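Local atomic coordinates of cortical-lytic enzyme (Clostridium perfringens, PDB entry 5JIP), a protein that probably acts as a lysozyme-type muramidase of glycoside hydrolase family 25, cutting spore-cortex peptidoglycan during germination, and binds a magnesium ion. Residues A234-I242 / E312-N320; A42-I52 / Q88-Q98. All blocks are in the same frame, centred on the assembly; numbering follows the deposited sequence.

Interaction 1: A234-I242 / E312-N320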
loop_
_atom_site.group_PDB
_atom_site.type_symbol
_atom_site.label_atom_id
_atom_site.label_comp_id
_atom_site.label_asym_id
_atom_site.label_seq_id
_atom_site.Cartn_x
_atom_site.Cartn_y
_atom_site.Cartn_z
ATOM N N ALA A 234 -2.525 13.154 9.987
ATOM C CA ALA A 234 -1.793 12.588 11.112
ATOM C C ALA A 234 -2.632 11.514 11.793
ATOM O O ALA A 234 -3.865 11.559 11.805
ATOM C CB ALA A 234 -1.422 13.663 12.122
ATOM N N VAL A 235 -1.946 10.537 12.362
ATOM C CA VAL A 235 -2.629 9.486 13.104
ATOM C C VAL A 235 -3.165 10.059 14.418
ATOM O O VAL A 235 -2.540 10.911 15.046
ATOM C CB VAL A 235 -1.657 8.317 13.351
ATOM C CG1 VAL A 235 -2.294 7.205 14.223
ATOM C CG2 VAL A 235 -1.120 7.751 11.996
ATOM N N THR A 236 -4.311 9.557 14.854
ATOM C CA THR A 236 -4.898 9.988 16.114
ATOM C C THR A 236 -5.037 8.798 17.045
ATOM O O THR A 236 -4.972 7.641 16.619
ATOM C CB THR A 236 -6.270 10.647 15.916
ATOM O OG1 THR A 236 -7.241 9.677 15.521
ATOM C CG2 THR A 236 -6.164 11.749 14.842
ATOM N N GLY A 237 -5.217 9.100 18.328
ATOM C CA GLY A 237 -5.447 8.067 19.323
ATOM C C GLY A 237 -4.252 7.184 19.604
ATOM O O GLY A 237 -4.425 6.037 20.034
ATOM N N LEU A 238 -3.041 7.708 19.429
ATOM C CA LEU A 238 -1.849 6.907 19.614
ATOM C C LEU A 238 -1.650 6.637 21.097
ATOM O O LEU A 238 -1.791 7.530 21.927
ATOM C CB LEU A 238 -0.623 7.624 19.053
ATOM C CG LEU A 238 0.691 6.847 19.138
ATOM C CD1 LEU A 238 0.636 5.556 18.305
ATOM C CD2 LEU A 238 1.881 7.759 18.714
ATOM N N ASN A 239 -1.281 5.410 21.418
ATOM C CA ASN A 239 -1.126 4.981 22.802
ATOM C C ASN A 239 -0.117 3.851 22.832
ATOM O O ASN A 239 -0.038 3.054 21.897
ATOM C CB ASN A 239 -2.451 4.509 23.405
ATOM C CG ASN A 239 -2.300 4.075 24.849
ATOM O OD1 ASN A 239 -1.841 4.845 25.695
ATOM N ND2 ASN A 239 -2.678 2.836 25.135
ATOM N N ALA A 240 0.658 3.792 23.905
ATOM C CA ALA A 240 1.644 2.736 24.042
ATOM C C ALA A 240 1.866 2.448 25.515
ATOM O O ALA A 240 1.705 3.329 26.363
ATOM C CB ALA A 240 2.980 3.128 23.395
ATOM N N TYR A 241 2.280 1.213 25.803
ATOM C CA TYR A 241 2.701 0.829 27.143
ATOM C C TYR A 241 3.775 -0.239 27.018
ATOM O O TYR A 241 3.862 -0.940 26.002
ATOM C CB TYR A 241 1.509 0.341 27.994
ATOM C CG TYR A 241 0.863 -0.958 27.540
ATOM C CD1 TYR A 241 1.358 -2.192 27.956
ATOM C CD2 TYR A 241 -0.254 -0.949 26.711
ATOM C CE1 TYR A 241 0.771 -3.372 27.555
ATOM C CE2 TYR A 241 -0.851 -2.131 26.292
ATOM C CZ TYR A 241 -0.335 -3.338 26.722
ATOM O OH TYR A 241 -0.915 -4.510 26.320
ATOM N N ILE A 242 4.596 -0.353 28.064
ATOM C CA ILE A 242 5.659 -1.349 28.135
ATOM C C ILE A 242 5.238 -2.436 29.111
ATOM O O ILE A 242 4.779 -2.143 30.216
ATOM C CB ILE A 242 6.997 -0.723 28.552
ATOM C CG1 ILE A 242 7.439 0.288 27.490
ATOM C CG2 ILE A 242 8.043 -1.786 28.735
ATOM C CD1 ILE A 242 8.820 0.885 27.716
ATOM N N GLU A 312 2.942 15.253 9.668
ATOM C CA GLU A 312 3.566 15.163 10.974
ATOM C C GLU A 312 3.436 13.738 11.508
ATOM O O GLU A 312 2.439 13.049 11.266
ATOM C CB GLU A 312 2.922 16.156 11.973
ATOM C CG GLU A 312 2.827 17.620 11.467
ATOM C CD GLU A 312 4.180 18.292 11.208
ATOM O OE1 GLU A 312 5.237 17.735 11.590
ATOM O OE2 GLU A 312 4.187 19.398 10.611
ATOM N N ARG A 313 4.447 13.311 12.256
ATOM C CA ARG A 313 4.398 12.034 12.964
ATOM C C ARG A 313 3.850 12.249 14.367
ATOM O O ARG A 313 4.490 12.897 15.200
ATOM C CB ARG A 313 5.774 11.399 13.021
ATOM C CG ARG A 313 6.267 10.957 11.678
ATOM C CD ARG A 313 7.556 10.224 11.812
ATOM N NE ARG A 313 8.028 9.754 10.519
ATOM C CZ ARG A 313 9.259 9.328 10.289
ATOM N NH1 ARG A 313 10.141 9.285 11.281
ATOM N NH2 ARG A 313 9.599 8.936 9.069
ATOM N N THR A 314 2.675 11.697 14.630
ATOM C CA THR A 314 2.121 11.712 15.974
ATOM C C THR A 314 3.046 10.948 16.907
ATOM O O THR A 314 3.592 9.903 16.548
ATOM C CB THR A 314 0.732 11.090 15.970
ATOM O OG1 THR A 314 -0.125 11.811 15.069
ATOM C CG2 THR A 314 0.124 11.097 17.366
ATOM N N GLU A 315 3.228 11.483 18.113
ATOM C CA GLU A 315 4.192 10.972 19.077
ATOM C C GLU A 315 3.491 10.545 20.358
ATOM O O GLU A 315 2.462 11.108 20.743
ATOM C CB GLU A 315 5.218 12.020 19.504
ATOM C CG GLU A 315 6.107 12.533 18.461
ATOM C CD GLU A 315 7.016 13.609 19.025
ATOM O OE1 GLU A 315 6.886 13.930 20.236
ATOM O OE2 GLU A 315 7.857 14.119 18.268
ATOM N N TYR A 316 4.098 9.572 21.032
ATOM C CA TYR A 316 3.689 9.164 22.368
ATOM C C TYR A 316 4.960 8.869 23.158
ATOM O O TYR A 316 5.738 7.998 22.762
ATOM C CB TYR A 316 2.767 7.945 22.317
ATOM C CG TYR A 316 2.208 7.587 23.666
ATOM C CD1 TYR A 316 2.941 6.830 24.556
ATOM C CD2 TYR A 316 0.969 8.039 24.057
ATOM C CE1 TYR A 316 2.443 6.517 25.806
ATOM C CE2 TYR A 316 0.453 7.724 25.294
ATOM C CZ TYR A 316 1.199 6.960 26.169
ATOM O OH TYR A 316 0.708 6.647 27.420
ATOM N N ILE A 317 5.178 9.590 24.262
ATOM C CA ILE A 317 6.401 9.460 25.057
ATOM C C ILE A 317 6.133 8.522 26.222
ATOM O O ILE A 317 5.266 8.798 27.058
ATOM C CB ILE A 317 6.895 10.817 25.581
ATOM C CG1 ILE A 317 7.038 11.830 24.437
ATOM C CG2 ILE A 317 8.216 10.637 26.315
ATOM C CD1 ILE A 317 7.933 11.369 23.335
ATOM N N LEU A 318 6.898 7.428 26.283
ATOM C CA LEU A 318 6.907 6.513 27.419
ATOM C C LEU A 318 7.973 6.947 28.414
ATOM O O LEU A 318 9.163 6.936 28.086
ATOM C CB LEU A 318 7.208 5.091 26.972
ATOM C CG LEU A 318 6.181 4.469 26.046
ATOM C CD1 LEU A 318 6.856 3.445 25.143
ATOM C CD2 LEU A 318 5.104 3.814 26.888
ATOM N N ASP A 319 7.543 7.276 29.638
ATOM C CA ASP A 319 8.461 7.773 30.659
ATOM C C ASP A 319 9.581 6.782 30.937
ATOM O O ASP A 319 10.743 7.176 31.093
ATOM C CB ASP A 319 7.686 8.080 31.940
ATOM C CG ASP A 319 6.890 9.361 31.837
ATOM O OD1 ASP A 319 7.333 10.257 31.082
ATOM O OD2 ASP A 319 5.833 9.475 32.503
ATOM N N ASN A 320 9.250 5.497 31.011
ATOM C CA ASN A 320 10.249 4.446 31.179
ATOM C C ASN A 320 11.168 4.658 32.397
ATOM O O ASN A 320 10.702 4.947 33.508
ATOM C CB ASN A 320 11.091 4.353 29.916
ATOM C CG ASN A 320 11.994 3.146 29.912
ATOM O OD1 ASN A 320 11.593 2.045 30.303
ATOM N ND2 ASN A 320 13.227 3.346 29.485
HETATM O O HOH W 1 0.938 10.857 12.056
#
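Leu238 and Tyr316 form the tight middle of this contact between 234-242 and 312-320. A chi1 of -177° carries Leu238 CG toward 312-320, where the side chain crosses that of Tyr316 at a slant and brings CD2 to 3.7 Å from Tyr316 CB and 3.5 Å from Thr314 O. The Tyr316 ring lies flat beneath the other backbone: Asn239 CA makes a CH-pi contact with one face, 4.2 Å from the centroid, while Ala240 N sits over the centre of the same face. That nitrogen is buried and has no hydrogen-bond partner in the model; the ring face is a weak substitute at best. The small methyl of Ala240 leaves room for both this ring and Leu318, whose CD2 lies 4.1 Å from Ala240 CB. Equally close-packed is Thr314: OG1 donates a 2.6 Å hydrogen bond to the in-plane lone pair of Val235 O, while its methyl packs on Leu238 CB.

The margins are looser. Beside Thr314, water 1 accepts from Val235 N and, at longer range, from Thr314 N, and donates to Glu312 O. At the far end Ile242 CG1 packs 4.0 Å from Leu318 CD1, but its CD1 meets Asn320 OD1 only marginally, the Asn320 amide being tied to Lys294 O.

No backbone pairing joins strands 239-242 and 314-318, whose axes approach to 7.2 Å, running roughly parallel at 25°. Val249, Ile247 and Ile298 extend the hydrophobic layer. The first and last strands of this all-beta region, facing each other from two antiparallel sheets, are consistent with a fibronectin type III-like sandwich.

Interaction 2: A42-I52 / Q88-Q98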
loop_
_atom_site.group_PDB
_atom_site.type_symbol
_atom_site.label_atom_id
_atom_site.label_comp_id
_atom_site.label_asym_id
_atom_site.label_seq_id
_atom_site.Cartn_x
_atom_site.Cartn_y
_atom_site.Cartn_z
ATOM N N ALA A 42 1.592 28.518 -8.822
ATOM C CA ALA A 42 2.572 29.043 -7.881
ATOM C C ALA A 42 3.609 29.876 -8.595
ATOM O O ALA A 42 3.942 30.973 -8.138
ATOM C CB ALA A 42 3.268 27.920 -7.126
ATOM N N SER A 43 4.149 29.347 -9.692
ATOM C CA SER A 43 5.328 29.921 -10.327
ATOM C C SER A 43 5.363 29.461 -11.769
ATOM O O SER A 43 4.589 28.600 -12.196
ATOM C CB SER A 43 6.625 29.508 -9.624
ATOM O OG SER A 43 6.722 28.079 -9.521
ATOM N N GLY A 44 6.292 30.034 -12.512
ATOM C CA GLY A 44 6.440 29.680 -13.904
ATOM C C GLY A 44 7.677 30.312 -14.489
ATOM O O GLY A 44 8.138 31.356 -14.029
ATOM N N SER A 45 8.236 29.635 -15.483
ATOM C CA SER A 45 9.425 30.072 -16.190
ATOM C C SER A 45 9.125 30.317 -17.667
ATOM O O SER A 45 10.060 30.438 -18.475
ATOM C CB SER A 45 10.523 29.018 -16.005
ATOM O OG SER A 45 10.866 28.868 -14.621
ATOM N N GLY A 46 7.842 30.394 -18.021
ATOM C CA GLY A 46 7.428 30.536 -19.405
ATOM C C GLY A 46 7.908 31.812 -20.069
ATOM O O GLY A 46 8.036 31.860 -21.299
ATOM N N THR A 47 8.167 32.856 -19.288
ATOM C CA THR A 47 8.671 34.104 -19.857
ATOM C C THR A 47 10.185 34.119 -20.031
ATOM O O THR A 47 10.717 35.129 -20.511
ATOM C CB THR A 47 8.264 35.325 -18.998
ATOM O OG1 THR A 47 8.992 35.322 -17.767
ATOM C CG2 THR A 47 6.762 35.340 -18.739
ATOM N N GLY A 48 10.893 33.040 -19.654
ATOM C CA GLY A 48 12.338 32.965 -19.749
ATOM C C GLY A 48 13.066 33.078 -18.428
ATOM O O GLY A 48 14.262 32.779 -18.372
ATOM N N LYS A 49 12.381 33.497 -17.368
ATOM C CA LYS A 49 12.931 33.501 -16.022
ATOM C C LYS A 49 11.820 33.110 -15.053
ATOM O O LYS A 49 10.634 33.231 -15.368
ATOM C CB LYS A 49 13.507 34.869 -15.632
ATOM C CG LYS A 49 12.462 35.960 -15.321
ATOM C CD LYS A 49 13.106 37.195 -14.650
ATOM C CE LYS A 49 12.065 38.074 -13.974
ATOM N NZ LYS A 49 12.400 39.534 -14.059
ATOM N N LEU A 50 12.226 32.662 -13.867
ATOM C CA LEU A 50 11.286 32.282 -12.816
ATOM C C LEU A 50 10.510 33.501 -12.318
ATOM O O LEU A 50 11.104 34.494 -11.881
ATOM C CB LEU A 50 12.047 31.632 -11.661
ATOM C CG LEU A 50 11.238 30.932 -10.553
ATOM C CD1 LEU A 50 10.477 31.889 -9.630
ATOM C CD2 LEU A 50 10.284 29.941 -11.147
ATOM N N ARG A 51 9.187 33.427 -12.375
ATOM C CA ARG A 51 8.320 34.443 -11.786
ATOM C C ARG A 51 7.322 33.785 -10.846
ATOM O O ARG A 51 6.604 32.865 -11.247
ATOM C CB ARG A 51 7.572 35.214 -12.862
ATOM C CG ARG A 51 8.483 36.049 -13.729
ATOM C CD ARG A 51 7.733 36.743 -14.828
ATOM N NE ARG A 51 8.554 37.820 -15.386
ATOM C CZ ARG A 51 8.126 38.701 -16.276
ATOM N NH1 ARG A 51 6.871 38.650 -16.734
ATOM N NH2 ARG A 51 8.962 39.635 -16.708
ATOM N N ILE A 52 7.202 34.322 -9.635
ATOM C CA ILE A 52 6.122 33.907 -8.758
ATOM C C ILE A 52 4.826 34.454 -9.317
ATOM O O ILE A 52 4.768 35.593 -9.803
ATOM C CB ILE A 52 6.352 34.403 -7.319
ATOM C CG1 ILE A 52 5.281 33.836 -6.393
ATOM C CG2 ILE A 52 6.260 35.921 -7.240
ATOM C CD1 ILE A 52 5.599 34.015 -4.907
ATOM N N GLN A 88 14.701 24.812 -11.509
ATOM C CA GLN A 88 13.277 25.098 -11.457
ATOM C C GLN A 88 12.604 24.320 -10.341
ATOM O O GLN A 88 11.736 24.864 -9.650
ATOM C CB GLN A 88 12.621 24.814 -12.795
ATOM C CG GLN A 88 12.931 25.916 -13.809
ATOM C CD GLN A 88 12.400 25.628 -15.175
ATOM O OE1 GLN A 88 11.216 25.312 -15.356
ATOM N NE2 GLN A 88 13.270 25.767 -16.168
ATOM N N ALA A 89 13.007 23.065 -10.122
ATOM C CA ALA A 89 12.436 22.329 -8.994
ATOM C C ALA A 89 12.751 23.022 -7.672
ATOM O O ALA A 89 11.874 23.164 -6.806
ATOM C CB ALA A 89 12.939 20.885 -8.969
ATOM N N ASP A 90 13.991 23.479 -7.495
ATOM C CA ASP A 90 14.326 24.167 -6.255
ATOM C C ASP A 90 13.539 25.462 -6.114
ATOM O O ASP A 90 13.145 25.830 -5.006
ATOM C CB ASP A 90 15.826 24.461 -6.184
ATOM C CG ASP A 90 16.660 23.228 -5.856
ATOM O OD1 ASP A 90 16.106 22.159 -5.507
ATOM O OD2 ASP A 90 17.891 23.328 -5.943
ATOM N N GLN A 91 13.323 26.181 -7.223
ATOM C CA GLN A 91 12.571 27.437 -7.160
ATOM C C GLN A 91 11.119 27.186 -6.787
ATOM O O GLN A 91 10.536 27.921 -5.981
ATOM C CB GLN A 91 12.645 28.157 -8.503
ATOM C CG GLN A 91 14.022 28.754 -8.831
ATOM C CD GLN A 91 14.158 29.164 -10.301
ATOM O OE1 GLN A 91 13.500 28.609 -11.175
ATOM N NE2 GLN A 91 15.024 30.124 -10.571
ATOM N N PHE A 92 10.521 26.156 -7.384
ATOM C CA PHE A 92 9.148 25.773 -7.078
ATOM C C PHE A 92 8.996 25.405 -5.602
ATOM O O PHE A 92 8.052 25.850 -4.934
ATOM C CB PHE A 92 8.772 24.622 -8.006
ATOM C CG PHE A 92 7.336 24.159 -7.909
ATOM C CD1 PHE A 92 6.289 25.045 -7.682
ATOM C CD2 PHE A 92 7.041 22.813 -8.088
ATOM C CE1 PHE A 92 4.984 24.591 -7.628
ATOM C CE2 PHE A 92 5.737 22.362 -8.033
ATOM C CZ PHE A 92 4.706 23.242 -7.799
ATOM N N ILE A 93 9.930 24.619 -5.079
ATOM C CA ILE A 93 9.934 24.227 -3.670
ATOM C C ILE A 93 9.929 25.459 -2.778
ATOM O O ILE A 93 9.233 25.511 -1.763
ATOM C CB ILE A 93 11.154 23.324 -3.387
ATOM C CG1 ILE A 93 10.931 21.956 -4.018
ATOM C CG2 ILE A 93 11.423 23.188 -1.876
ATOM C CD1 ILE A 93 12.187 21.107 -4.091
ATOM N N ASP A 94 10.748 26.444 -3.124
ATOM C CA ASP A 94 10.817 27.695 -2.376
ATOM C C ASP A 94 9.488 28.437 -2.438
ATOM O O ASP A 94 8.931 28.814 -1.399
ATOM C CB ASP A 94 11.986 28.513 -2.946
ATOM C CG ASP A 94 12.161 29.896 -2.311
ATOM O OD1 ASP A 94 11.448 30.279 -1.374
ATOM O OD2 ASP A 94 13.064 30.615 -2.798
ATOM N N VAL A 95 8.926 28.604 -3.644
ATOM C CA VAL A 95 7.671 29.358 -3.771
ATOM C C VAL A 95 6.539 28.660 -3.030
ATOM O O VAL A 95 5.748 29.306 -2.336
ATOM C CB VAL A 95 7.323 29.580 -5.250
ATOM C CG1 VAL A 95 5.941 30.245 -5.435
ATOM C CG2 VAL A 95 8.380 30.428 -5.880
ATOM N N LEU A 96 6.430 27.338 -3.178
ATOM C CA LEU A 96 5.368 26.602 -2.490
ATOM C C LEU A 96 5.355 26.918 -1.006
ATOM O O LEU A 96 4.285 27.149 -0.423
ATOM C CB LEU A 96 5.527 25.101 -2.689
ATOM C CG LEU A 96 5.146 24.573 -4.068
ATOM C CD1 LEU A 96 5.740 23.176 -4.260
ATOM C CD2 LEU A 96 3.642 24.548 -4.329
ATOM N N GLN A 97 6.536 26.906 -0.370
ATOM C CA GLN A 97 6.604 27.185 1.058
ATOM C C GLN A 97 6.220 28.623 1.361
ATOM O O GLN A 97 5.641 28.901 2.421
ATOM C CB GLN A 97 7.993 26.876 1.586
ATOM C CG GLN A 97 8.306 25.414 1.523
ATOM C CD GLN A 97 9.721 25.104 1.913
ATOM O OE1 GLN A 97 10.006 24.804 3.062
ATOM N NE2 GLN A 97 10.615 25.148 0.946
ATOM N N GLN A 98 6.540 29.555 0.462
ATOM C CA GLN A 98 6.090 30.925 0.675
ATOM C C GLN A 98 4.570 30.987 0.735
ATOM O O GLN A 98 3.996 31.763 1.507
ATOM C CB GLN A 98 6.609 31.845 -0.433
ATOM C CG GLN A 98 8.106 31.955 -0.514
ATOM C CD GLN A 98 8.555 32.959 -1.565
ATOM O OE1 GLN A 98 7.935 34.011 -1.733
ATOM N NE2 GLN A 98 9.620 32.644 -2.266
HETATM O O HOH W 2 13.635 29.157 -14.182
HETATM O O HOH W 3 15.311 31.775 -13.520
#
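Ala42 meets the Phe92 ring at its edge, with CB near the ring plane and 3.8 Å from CE1. One face of that ring is covered by Leu96 CD1 of the same helix, and Phe138 of helix 124-142 brings a further aromatic neighbour. Ser43 OG lies obliquely to the ring, 3.6 Å from Phe92 CD1, and is hydrogen-bonded to His74 ND1. One face of the Gln91 amide is covered by Leu50 CB and CG, with OE1 3.3 Å from CG; the two side chains slide past each other in opposite directions.

Val95 carries most of the apolar contact. Its CG1, anti to the backbone N (chi1 174°), packs 3.9 Å from Ala42 CB and 3.8 Å from Ile52 CG1, and also touches the carbonyl oxygen of Ala42. A methyl at Ala42 suits this place, since the axes of helix 88-98 and strand 42-44 approach to 7.9 Å; the longer Ile52 reaches both Val95 CG1 and Gln98 OE1.

Toward Ser45 the contact turns polar. Ser45 OG lies 3.6 Å from Gln88 CD; the Gln88 amide has its hydrogen bonds with His74 and Lys77 O. Water 2 joins Ser45 OG to Gln91 OE1, and water 3 links Leu50 N, more weakly, to Gln91 NE2.

No direct hydrogen bond crosses between the segments: shape and apolar packing hold this barrel helix against strand 38-44, a neighbour of the strand that leads into it, with water and His74 supplying the polar links.

The two contacts belong to different domains, with centres 38 Å apart and no touch between them. Interaction 2 is largely buried and lies in the barrel of the glycoside hydrolase family 25 domain, where a helix covers a strand and its hairpin partner. Interaction 1, only partly buried, brings together edge strands of two antiparallel sheets in the all-beta region that follows. They share no helix or strand. Aliphatic packing is central to both, but in interaction 1 an aromatic face lies against peptide backbone and one direct hydrogen bond crosses, whereas in interaction 2 a phenyl edge meets a methyl and polar groups connect only through waters or neighbouring residues.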